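Bradyzoite surface antigen BSR4 (Toxoplasma gondii, PDB 2JKS) is a bradyzoite-stage surface antigen of the SAG1-related family, built from two SRS domains, that binds zinc ions and probably takes part in contacts between parasite and host. Local coordinates at residues N196-C202 with T253-I259; I61-V65 with N102-N106; P128-F134 with T158-R164. All coordinates share one frame; numbering follows the deposited sequence.

Overall arrangement
The three contacts run along an elongated two-domain chain. Interactions 1 and 2 lie on opposite sides of its centre, with centres about 37 Å apart and nearest atoms about 22 Å apart, while interaction 3 sits near the middle and touches both. Interactions 2 and 3, about 17 Å between centres, share the N-terminal core: W103 NE1 lies 3.5 Å from F134 CE1. Interaction 1, in the C-terminal domain, meets interaction 3 more lightly, with C202 O at 4.0 Å from L129 CD1. A zinc ion, probably the one held by E96 and D205, one from each domain, lies about 4 Å from the K132 side chain (nearest atoms), so interaction 3 borders the interdomain metal site.

Interaction 1 of 3, residues N196-C202 with T253-I259; sequences NTLTINC and TSATLTI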
loop_
_atom_site.group_PDB
_atom_site.type_symbol
_atom_site.label_atom_id
_atom_site.label_comp_id
_atom_site.label_asym_id
_atom_site.label_seq_id
_atom_site.Cartn_x
_atom_site.Cartn_y
_atom_site.Cartn_z
ATOM N N ASN A 196 -15.942 9.786 -21.827
ATOM C CA ASN A 196 -16.616 10.903 -21.183
ATOM C C ASN A 196 -16.826 10.673 -19.688
ATOM O O ASN A 196 -17.531 11.429 -19.048
ATOM C CB ASN A 196 -17.954 11.188 -21.879
ATOM C CG ASN A 196 -18.927 10.026 -21.727
ATOM O OD1 ASN A 196 -18.507 8.903 -21.843
ATOM N ND2 ASN A 196 -20.199 10.302 -21.417
ATOM N N THR A 197 -16.173 9.650 -19.130
ATOM C CA THR A 197 -16.230 9.415 -17.675
ATOM C C THR A 197 -14.867 9.490 -16.972
ATOM O O THR A 197 -13.853 9.385 -17.583
ATOM C CB THR A 197 -16.912 8.095 -17.316
ATOM O OG1 THR A 197 -16.046 7.016 -17.668
ATOM C CG2 THR A 197 -18.231 7.958 -18.063
ATOM N N LEU A 198 -14.905 9.700 -15.662
ATOM C CA LEU A 198 -13.726 9.701 -14.837
ATOM C C LEU A 198 -14.130 9.111 -13.481
ATOM O O LEU A 198 -15.008 9.647 -12.841
ATOM C CB LEU A 198 -13.298 11.154 -14.632
ATOM C CG LEU A 198 -12.082 11.324 -13.724
ATOM C CD1 LEU A 198 -10.811 10.587 -14.212
ATOM C CD2 LEU A 198 -11.835 12.873 -13.482
ATOM N N THR A 199 -13.443 8.061 -13.037
ATOM C CA THR A 199 -13.656 7.511 -11.697
ATOM C C THR A 199 -12.397 7.685 -10.899
ATOM O O THR A 199 -11.316 7.286 -11.349
ATOM C CB THR A 199 -13.991 6.019 -11.747
ATOM O OG1 THR A 199 -15.140 5.834 -12.585
ATOM C CG2 THR A 199 -14.272 5.454 -10.313
ATOM N N ILE A 200 -12.559 8.225 -9.702
ATOM C CA ILE A 200 -11.475 8.345 -8.757
ATOM C C ILE A 200 -11.754 7.494 -7.547
ATOM O O ILE A 200 -12.763 7.674 -6.872
ATOM C CB ILE A 200 -11.307 9.808 -8.296
ATOM C CG1 ILE A 200 -11.280 10.788 -9.498
ATOM C CG2 ILE A 200 -10.063 9.972 -7.369
ATOM C CD1 ILE A 200 -10.106 10.656 -10.417
ATOM N N ASN A 201 -10.874 6.522 -7.320
ATOM C CA ASN A 201 -10.944 5.691 -6.122
ATOM C C ASN A 201 -9.843 6.079 -5.136
ATOM O O ASN A 201 -8.636 5.841 -5.402
ATOM C CB ASN A 201 -10.867 4.217 -6.475
ATOM C CG ASN A 201 -12.034 3.759 -7.350
ATOM O OD1 ASN A 201 -13.198 4.164 -7.145
ATOM N ND2 ASN A 201 -11.727 2.958 -8.356
ATOM N N CYS A 202 -10.240 6.718 -4.018
ATOM C CA CYS A 202 -9.245 7.058 -3.000
ATOM C C CYS A 202 -8.950 5.903 -2.005
ATOM O O CYS A 202 -7.911 5.910 -1.364
ATOM C CB CYS A 202 -9.628 8.311 -2.177
ATOM S SG CYS A 202 -9.918 9.793 -3.180
ATOM N N THR A 253 -15.436 7.659 -0.660
ATOM C CA THR A 253 -14.015 7.780 -1.037
ATOM C C THR A 253 -13.819 7.460 -2.541
ATOM O O THR A 253 -12.695 7.525 -3.037
ATOM C CB THR A 253 -13.085 6.858 -0.211
ATOM O OG1 THR A 253 -13.541 5.504 -0.346
ATOM C CG2 THR A 253 -13.061 7.266 1.279
ATOM N N SER A 254 -14.903 7.090 -3.233
ATOM C CA SER A 254 -14.907 6.965 -4.707
ATOM C C SER A 254 -16.002 7.835 -5.286
ATOM O O SER A 254 -17.070 7.970 -4.680
ATOM C CB SER A 254 -15.135 5.531 -5.145
ATOM O OG SER A 254 -14.046 4.715 -4.739
ATOM N N ALA A 255 -15.720 8.486 -6.411
ATOM C CA ALA A 255 -16.760 9.205 -7.179
ATOM C C ALA A 255 -16.472 9.138 -8.698
ATOM O O ALA A 255 -15.320 9.016 -9.140
ATOM C CB ALA A 255 -16.880 10.686 -6.708
ATOM N N THR A 256 -17.540 9.229 -9.482
ATOM C CA THR A 256 -17.443 9.127 -10.927
ATOM C C THR A 256 -18.097 10.330 -11.574
ATOM O O THR A 256 -19.298 10.601 -11.378
ATOM C CB THR A 256 -18.130 7.837 -11.415
ATOM O OG1 THR A 256 -17.411 6.692 -10.934
ATOM C CG2 THR A 256 -18.242 7.830 -12.955
ATOM N N LEU A 257 -17.322 11.025 -12.394
ATOM C CA LEU A 257 -17.857 12.116 -13.207
ATOM C C LEU A 257 -18.224 11.560 -14.598
ATOM O O LEU A 257 -17.451 10.809 -15.178
ATOM C CB LEU A 257 -16.792 13.212 -13.344
ATOM C CG LEU A 257 -17.112 14.358 -14.306
ATOM C CD1 LEU A 257 -18.234 15.204 -13.773
ATOM C CD2 LEU A 257 -15.844 15.221 -14.514
ATOM N N THR A 258 -19.440 11.872 -15.071
ATOM C CA THR A 258 -19.893 11.524 -16.429
ATOM C C THR A 258 -20.330 12.809 -17.070
ATOM O O THR A 258 -21.296 13.444 -16.613
ATOM C CB THR A 258 -21.083 10.537 -16.413
ATOM O OG1 THR A 258 -20.698 9.372 -15.674
ATOM C CG2 THR A 258 -21.501 10.166 -17.858
ATOM N N ILE A 259 -19.578 13.253 -18.076
ATOM C CA ILE A 259 -19.959 14.412 -18.849
ATOM C C ILE A 259 -20.836 13.897 -19.986
ATOM O O ILE A 259 -20.330 13.168 -20.800
ATOM C CB ILE A 259 -18.725 15.154 -19.464
ATOM C CG1 ILE A 259 -17.787 15.706 -18.366
ATOM C CG2 ILE A 259 -19.161 16.271 -20.364
ATOM C CD1 ILE A 259 -16.394 16.065 -18.928
#
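T199 and T256 both turn OG1 away from their own carbonyl carbon and beside the backbone N (chi1 -56° and -66°), and the two hydroxyls meet across the strands with OG1 to OG1 at 2.9 Å. S254 and N201 adopt the same first torsion, and S254 OG donates a short bond of 2.6 Å to N201 OD1. At the far end the N196 amide folds back over its main chain, so that ND2 reaches I259 O at 2.9 Å. This donor arrives from 40° above the carbonyl plane, although the oxygen itself lies close to the plane of the amide.

Strands 197-201 and 254-258 thus illustrate how polar cross-strand pairs decorate one face of an antiparallel sheet; T197 and T258 continue the row side by side, through a methyl contact of T197 CG2 with T258 OG1 at 3.7 Å. Their backbones are joined by regular exchanges such as L257 N to L198 O at 2.7 Å, and beyond the last bridge C202 N still bonds T253 O at 2.8 Å. On the other face L198, I200, A255 and L257 are buried, the CB atoms of L198 and L257 being 4.3 Å apart.

That apolar face packs against the second sheet of the C-terminal SRS domain: M191 and F271 touch both leucines, and a C202-C275 disulfide ties the layers together. Within its own sheet the pair is flanked by strand 173-175 beside 197-201 and strand 245-247 beside 254-258.

Interaction 2 of 3, residues I61-V65 with N102-N106; sequences IEQNV and NWKVN
The indole of W103 takes I61 over one face and V65 at its edge. I61 CG1 lies 4.2 Å from the centroid of the five-membered ring, 24° off the ring normal, in a CH-pi contact; it gets there because CG1 is anti to the backbone N (chi1 -162°). V65 CG1 approaches near the ring plane, 3.7 Å from W103 NE1, and a water also lies at the edge. The same water accepts from W103 N and donates to I61 O at 2.6 Å, linking the two backbones where no direct bond joins them.

The second flat group is the carboxylate of E62. V105 N-H points almost straight at OE1 over 3.1 Å, yet meets it from above, 59° out of the carboxylate plane. A water spans OE1 and W103 O, which E62 CA also approaches at 3.4 Å.

In the SRS fold, a sandwich of two sheets, this contact bridges the two layers: the break in strand 53-67, an inner strand of one sheet, meets strand 104-105, an outermost strand of the other. The W103 ring lies in the core between the layers, touching F44 and W118 of its own sheet and V136 of the other.

Toward the chain's surface, interaction passes to solvent. N102 ND2 donates to two waters, at 2.9 Å and 2.6 Å, and each of them donates in turn to Q63 O.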
loop_
_atom_site.group_PDB
_atom_site.type_symbol
_atom_site.label_atom_id
_atom_site.label_comp_id
_atom_site.label_asym_id
_atom_site.label_seq_id
_atom_site.Cartn_x
_atom_site.Cartn_y
_atom_site.Cartn_z
ATOM N N ILE A 61 3.739 -18.422 11.636
ATOM C CA ILE A 61 4.085 -17.504 10.532
ATOM C C ILE A 61 3.153 -17.697 9.299
ATOM O O ILE A 61 2.999 -16.808 8.435
ATOM C CB ILE A 61 5.587 -17.732 10.149
ATOM C CG1 ILE A 61 6.183 -16.577 9.351
ATOM C CG2 ILE A 61 5.791 -19.037 9.401
ATOM C CD1 ILE A 61 7.702 -16.587 9.358
ATOM N N GLU A 62 2.555 -18.878 9.210
ATOM C CA GLU A 62 1.650 -19.188 8.103
ATOM C C GLU A 62 0.275 -18.559 8.266
ATOM O O GLU A 62 -0.566 -18.639 7.354
ATOM C CB GLU A 62 1.519 -20.705 7.941
ATOM C CG GLU A 62 2.648 -21.329 7.239
ATOM C CD GLU A 62 2.250 -22.640 6.597
ATOM O OE1 GLU A 62 2.167 -22.690 5.329
ATOM O OE2 GLU A 62 2.019 -23.617 7.360
ATOM N N GLN A 63 0.049 -17.945 9.419
ATOM C CA GLN A 63 -1.207 -17.295 9.729
ATOM C C GLN A 63 -1.031 -15.835 10.061
ATOM O O GLN A 63 -1.863 -15.019 9.672
ATOM C CB GLN A 63 -1.952 -18.004 10.871
ATOM C CG GLN A 63 -2.559 -19.350 10.448
ATOM C CD GLN A 63 -3.577 -19.917 11.468
ATOM O OE1 GLN A 63 -3.927 -19.264 12.483
ATOM N NE2 GLN A 63 -4.066 -21.137 11.188
ATOM N N ASN A 64 0.047 -15.506 10.765
ATOM C CA ASN A 64 0.225 -14.172 11.303
ATOM C C ASN A 64 1.622 -13.594 11.011
ATOM O O ASN A 64 2.559 -14.334 10.728
ATOM C CB ASN A 64 -0.011 -14.178 12.830
ATOM C CG ASN A 64 -1.441 -14.538 13.209
ATOM O OD1 ASN A 64 -2.381 -13.779 12.955
ATOM N ND2 ASN A 64 -1.608 -15.701 13.813
ATOM N N VAL A 65 1.711 -12.266 11.040
ATOM C CA VAL A 65 2.995 -11.537 11.124
ATOM C C VAL A 65 2.911 -10.571 12.320
ATOM O O VAL A 65 1.859 -10.469 12.942
ATOM C CB VAL A 65 3.350 -10.782 9.780
ATOM C CG1 VAL A 65 3.461 -11.756 8.600
ATOM C CG2 VAL A 65 2.321 -9.702 9.476
ATOM N N ASN A 102 -0.492 -15.147 2.961
ATOM C CA ASN A 102 0.243 -15.663 4.114
ATOM C C ASN A 102 1.574 -16.129 3.621
ATOM O O ASN A 102 1.728 -16.495 2.427
ATOM C CB ASN A 102 -0.423 -16.905 4.750
ATOM C CG ASN A 102 -1.858 -16.722 5.125
ATOM O OD1 ASN A 102 -2.753 -17.313 4.502
ATOM N ND2 ASN A 102 -2.096 -15.976 6.185
ATOM N N TRP A 103 2.540 -16.159 4.543
ATOM C CA TRP A 103 3.790 -16.869 4.311
ATOM C C TRP A 103 3.431 -18.337 4.151
ATOM O O TRP A 103 2.523 -18.817 4.801
ATOM C CB TRP A 103 4.701 -16.750 5.511
ATOM C CG TRP A 103 5.399 -15.412 5.660
ATOM C CD1 TRP A 103 4.932 -14.308 6.309
ATOM C CD2 TRP A 103 6.691 -15.065 5.153
ATOM N NE1 TRP A 103 5.847 -13.294 6.239
ATOM C CE2 TRP A 103 6.955 -13.730 5.561
ATOM C CE3 TRP A 103 7.660 -15.755 4.408
ATOM C CZ2 TRP A 103 8.192 -13.053 5.245
ATOM C CZ3 TRP A 103 8.859 -15.106 4.092
ATOM C CH2 TRP A 103 9.102 -13.748 4.494
ATOM N N LYS A 104 4.165 -19.032 3.296
ATOM C CA LYS A 104 3.903 -20.426 3.002
ATOM C C LYS A 104 5.137 -21.225 3.329
ATOM O O LYS A 104 6.218 -20.917 2.851
ATOM C CB LYS A 104 3.585 -20.624 1.533
ATOM C CG LYS A 104 2.179 -20.267 1.192
ATOM C CD LYS A 104 1.999 -20.345 -0.271
ATOM C CE LYS A 104 0.572 -19.898 -0.648
ATOM N NZ LYS A 104 0.435 -20.047 -2.121
ATOM N N VAL A 105 4.948 -22.274 4.115
ATOM C CA VAL A 105 6.033 -23.227 4.348
ATOM C C VAL A 105 6.466 -23.948 3.036
ATOM O O VAL A 105 5.651 -24.296 2.169
ATOM C CB VAL A 105 5.685 -24.197 5.515
ATOM C CG1 VAL A 105 4.775 -25.243 5.053
ATOM C CG2 VAL A 105 6.960 -24.795 6.100
ATOM N N ASN A 106 7.762 -24.110 2.860
ATOM C CA ASN A 106 8.243 -24.861 1.734
ATOM C C ASN A 106 8.237 -26.345 2.146
ATOM O O ASN A 106 8.808 -26.748 3.172
ATOM C CB ASN A 106 9.560 -24.286 1.177
ATOM C CG ASN A 106 9.404 -22.795 0.689
ATOM O OD1 ASN A 106 8.283 -22.225 0.659
ATOM N ND2 ASN A 106 10.517 -22.183 0.294
HETATM O O HOH W 1 1.645 -15.118 7.013
HETATM O O HOH W 2 0.405 -20.423 4.189
HETATM O O HOH W 3 -0.886 -13.654 7.436
HETATM O O HOH W 4 -4.015 -15.389 7.895
#

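Interaction 3 of 3, residues P128-F134 with T158-R164; sequences PLTDKAF and TVNVEAR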
loop_
_atom_site.group_PDB
_atom_site.type_symbol
_atom_site.label_atom_id
_atom_site.label_comp_id
_atom_site.label_asym_id
_atom_site.label_seq_id
_atom_site.Cartn_x
_atom_site.Cartn_y
_atom_site.Cartn_z
ATOM N N PRO A 128 -0.246 -2.426 -0.964
ATOM C CA PRO A 128 -1.087 -1.528 -0.144
ATOM C C PRO A 128 -1.185 -0.108 -0.746
ATOM O O PRO A 128 -0.437 0.233 -1.653
ATOM C CB PRO A 128 -0.366 -1.526 1.231
ATOM C CG PRO A 128 1.064 -1.781 0.890
ATOM C CD PRO A 128 1.034 -2.742 -0.283
ATOM N N LEU A 129 -2.142 0.682 -0.280
ATOM C CA LEU A 129 -2.234 2.122 -0.642
ATOM C C LEU A 129 -1.271 3.006 0.108
ATOM O O LEU A 129 -1.044 4.169 -0.261
ATOM C CB LEU A 129 -3.659 2.613 -0.397
ATOM C CG LEU A 129 -4.732 1.838 -1.138
ATOM C CD1 LEU A 129 -6.130 2.395 -0.818
ATOM C CD2 LEU A 129 -4.461 1.775 -2.627
ATOM N N THR A 130 -0.720 2.466 1.201
ATOM C CA THR A 130 0.230 3.171 2.011
ATOM C C THR A 130 1.406 2.234 2.318
ATOM O O THR A 130 1.238 1.014 2.269
ATOM C CB THR A 130 -0.417 3.685 3.349
ATOM O OG1 THR A 130 -0.918 2.569 4.073
ATOM C CG2 THR A 130 -1.608 4.641 3.053
ATOM N N ASP A 131 2.558 2.816 2.642
ATOM C CA ASP A 131 3.769 2.026 2.959
ATOM C C ASP A 131 3.559 1.222 4.230
ATOM O O ASP A 131 3.072 1.766 5.202
ATOM C CB ASP A 131 5.000 2.929 3.068
ATOM C CG ASP A 131 5.342 3.620 1.749
ATOM O OD1 ASP A 131 5.085 3.053 0.662
ATOM O OD2 ASP A 131 5.894 4.729 1.783
ATOM N N LYS A 132 3.895 -0.073 4.192
ATOM C CA LYS A 132 3.734 -0.946 5.341
ATOM C C LYS A 132 5.043 -1.623 5.738
ATOM O O LYS A 132 5.957 -1.813 4.923
ATOM C CB LYS A 132 2.678 -2.040 5.075
ATOM C CG LYS A 132 1.301 -1.540 4.597
ATOM C CD LYS A 132 0.529 -0.842 5.730
ATOM C CE LYS A 132 -0.797 -0.311 5.178
ATOM N NZ LYS A 132 -1.530 0.374 6.281
ATOM N N ALA A 133 5.088 -2.055 6.989
ATOM C CA ALA A 133 6.168 -2.886 7.500
ATOM C C ALA A 133 5.619 -3.943 8.456
ATOM O O ALA A 133 4.671 -3.692 9.227
ATOM C CB ALA A 133 7.208 -2.009 8.218
ATOM N N PHE A 134 6.244 -5.106 8.455
ATOM C CA PHE A 134 5.948 -6.116 9.473
ATOM C C PHE A 134 7.240 -6.774 9.876
ATOM O O PHE A 134 8.301 -6.481 9.289
ATOM C CB PHE A 134 4.907 -7.150 8.956
ATOM C CG PHE A 134 5.404 -8.040 7.810
ATOM C CD1 PHE A 134 6.197 -9.176 8.085
ATOM C CD2 PHE A 134 5.059 -7.754 6.487
ATOM C CE1 PHE A 134 6.646 -9.986 7.095
ATOM C CE2 PHE A 134 5.496 -8.614 5.431
ATOM C CZ PHE A 134 6.283 -9.730 5.762
ATOM N N THR A 158 12.676 -7.352 9.564
ATOM C CA THR A 158 11.683 -6.377 9.196
ATOM C C THR A 158 11.457 -6.427 7.667
ATOM O O THR A 158 12.393 -6.268 6.892
ATOM C CB THR A 158 12.077 -4.956 9.662
ATOM O OG1 THR A 158 12.241 -4.949 11.098
ATOM C CG2 THR A 158 11.028 -3.921 9.253
ATOM N N VAL A 159 10.205 -6.616 7.243
ATOM C CA VAL A 159 9.888 -6.551 5.816
ATOM C C VAL A 159 9.048 -5.302 5.590
ATOM O O VAL A 159 7.972 -5.171 6.156
ATOM C CB VAL A 159 9.117 -7.804 5.340
ATOM C CG1 VAL A 159 8.683 -7.757 3.787
ATOM C CG2 VAL A 159 9.881 -9.185 5.801
ATOM N N ASN A 160 9.576 -4.405 4.768
ATOM C CA ASN A 160 8.920 -3.194 4.312
ATOM C C ASN A 160 8.227 -3.563 3.027
ATOM O O ASN A 160 8.800 -4.278 2.212
ATOM C CB ASN A 160 10.008 -2.127 4.093
ATOM C CG ASN A 160 10.697 -1.768 5.393
ATOM O OD1 ASN A 160 10.045 -1.267 6.302
ATOM N ND2 ASN A 160 11.992 -2.109 5.528
ATOM N N VAL A 161 6.976 -3.155 2.882
ATOM C CA VAL A 161 6.223 -3.363 1.657
ATOM C C VAL A 161 5.859 -1.962 1.134
ATOM O O VAL A 161 5.186 -1.198 1.830
ATOM C CB VAL A 161 4.947 -4.207 1.904
ATOM C CG1 VAL A 161 4.229 -4.461 0.600
ATOM C CG2 VAL A 161 5.313 -5.530 2.694
ATOM N N GLU A 162 6.385 -1.617 -0.038
ATOM C CA GLU A 162 6.131 -0.294 -0.619
ATOM C C GLU A 162 4.742 -0.280 -1.216
ATOM O O GLU A 162 4.325 -1.259 -1.824
ATOM C CB GLU A 162 7.152 0.028 -1.694
ATOM C CG GLU A 162 8.565 0.018 -1.124
ATOM C CD GLU A 162 9.621 0.557 -2.069
ATOM O OE1 GLU A 162 9.349 0.691 -3.274
ATOM O OE2 GLU A 162 10.741 0.834 -1.591
ATOM N N ALA A 163 4.039 0.844 -1.039
ATOM C CA ALA A 163 2.722 1.066 -1.621
ATOM C C ALA A 163 2.746 0.924 -3.151
ATOM O O ALA A 163 3.732 1.269 -3.798
ATOM C CB ALA A 163 2.258 2.509 -1.259
ATOM N N ARG A 164 1.662 0.447 -3.727
ATOM C CA ARG A 164 1.487 0.509 -5.179
ATOM C C ARG A 164 1.572 1.963 -5.650
ATOM O O ARG A 164 1.332 2.909 -4.862
ATOM C CB ARG A 164 0.127 -0.048 -5.587
ATOM C CG ARG A 164 -1.064 0.801 -5.128
ATOM C CD ARG A 164 -2.166 -0.142 -4.698
ATOM N NE ARG A 164 -3.013 -0.579 -5.783
ATOM C CZ ARG A 164 -3.598 -1.784 -5.810
ATOM N NH1 ARG A 164 -3.371 -2.675 -4.842
ATOM N NH2 ARG A 164 -4.390 -2.113 -6.820
#
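F134 and V159 make the dense end of this contact, their side chains lying alongside each other and pointing the same way. CB of V159 sits over one face of the phenyl ring, 3.7 Å from its centroid and 23° off the normal, displaced toward the rim. The ring comes over V159 on the facing strand because F134 CG lies between its own backbone N and carbonyl carbon (chi1 67°). V161 extends this apolar row, with CG2 4.1 Å from F134 CE2 and CG1 3.7 Å from P128 CD. Paired backbone bonds, among them K132 N to V161 O at 2.9 Å, fix the register.

The reverse face is much more sparsely packed. A133 CB finds N160 OD1 at 3.5 Å as its nearest partner across the strands. E162, beyond the paired residues, is exposed, though it touches T34 and S36. Past the end of regular pairing, side chains and loop backbone take over: D131 OD1 receives A163 N in a nearly straight bond of 3.0 Å, while OD2 bonds K180 N in the C-terminal domain. R164 N bonds P128 O, and the aliphatic part of R164 runs beside L129, R164 CD lying 3.6 Å from L129 CD2, before NH1 turns to L127 O.

Here is a worked case of a hairpin whose open ends continue into an interdomain junction. Strand 132-141 pairs on its other side with 53-67, and strand 152-161 with 29-35. Helix 91-95 covers the F134 face through L91 and L94, and K132 NZ bonds E96, which with D205 binds zinc between the domains.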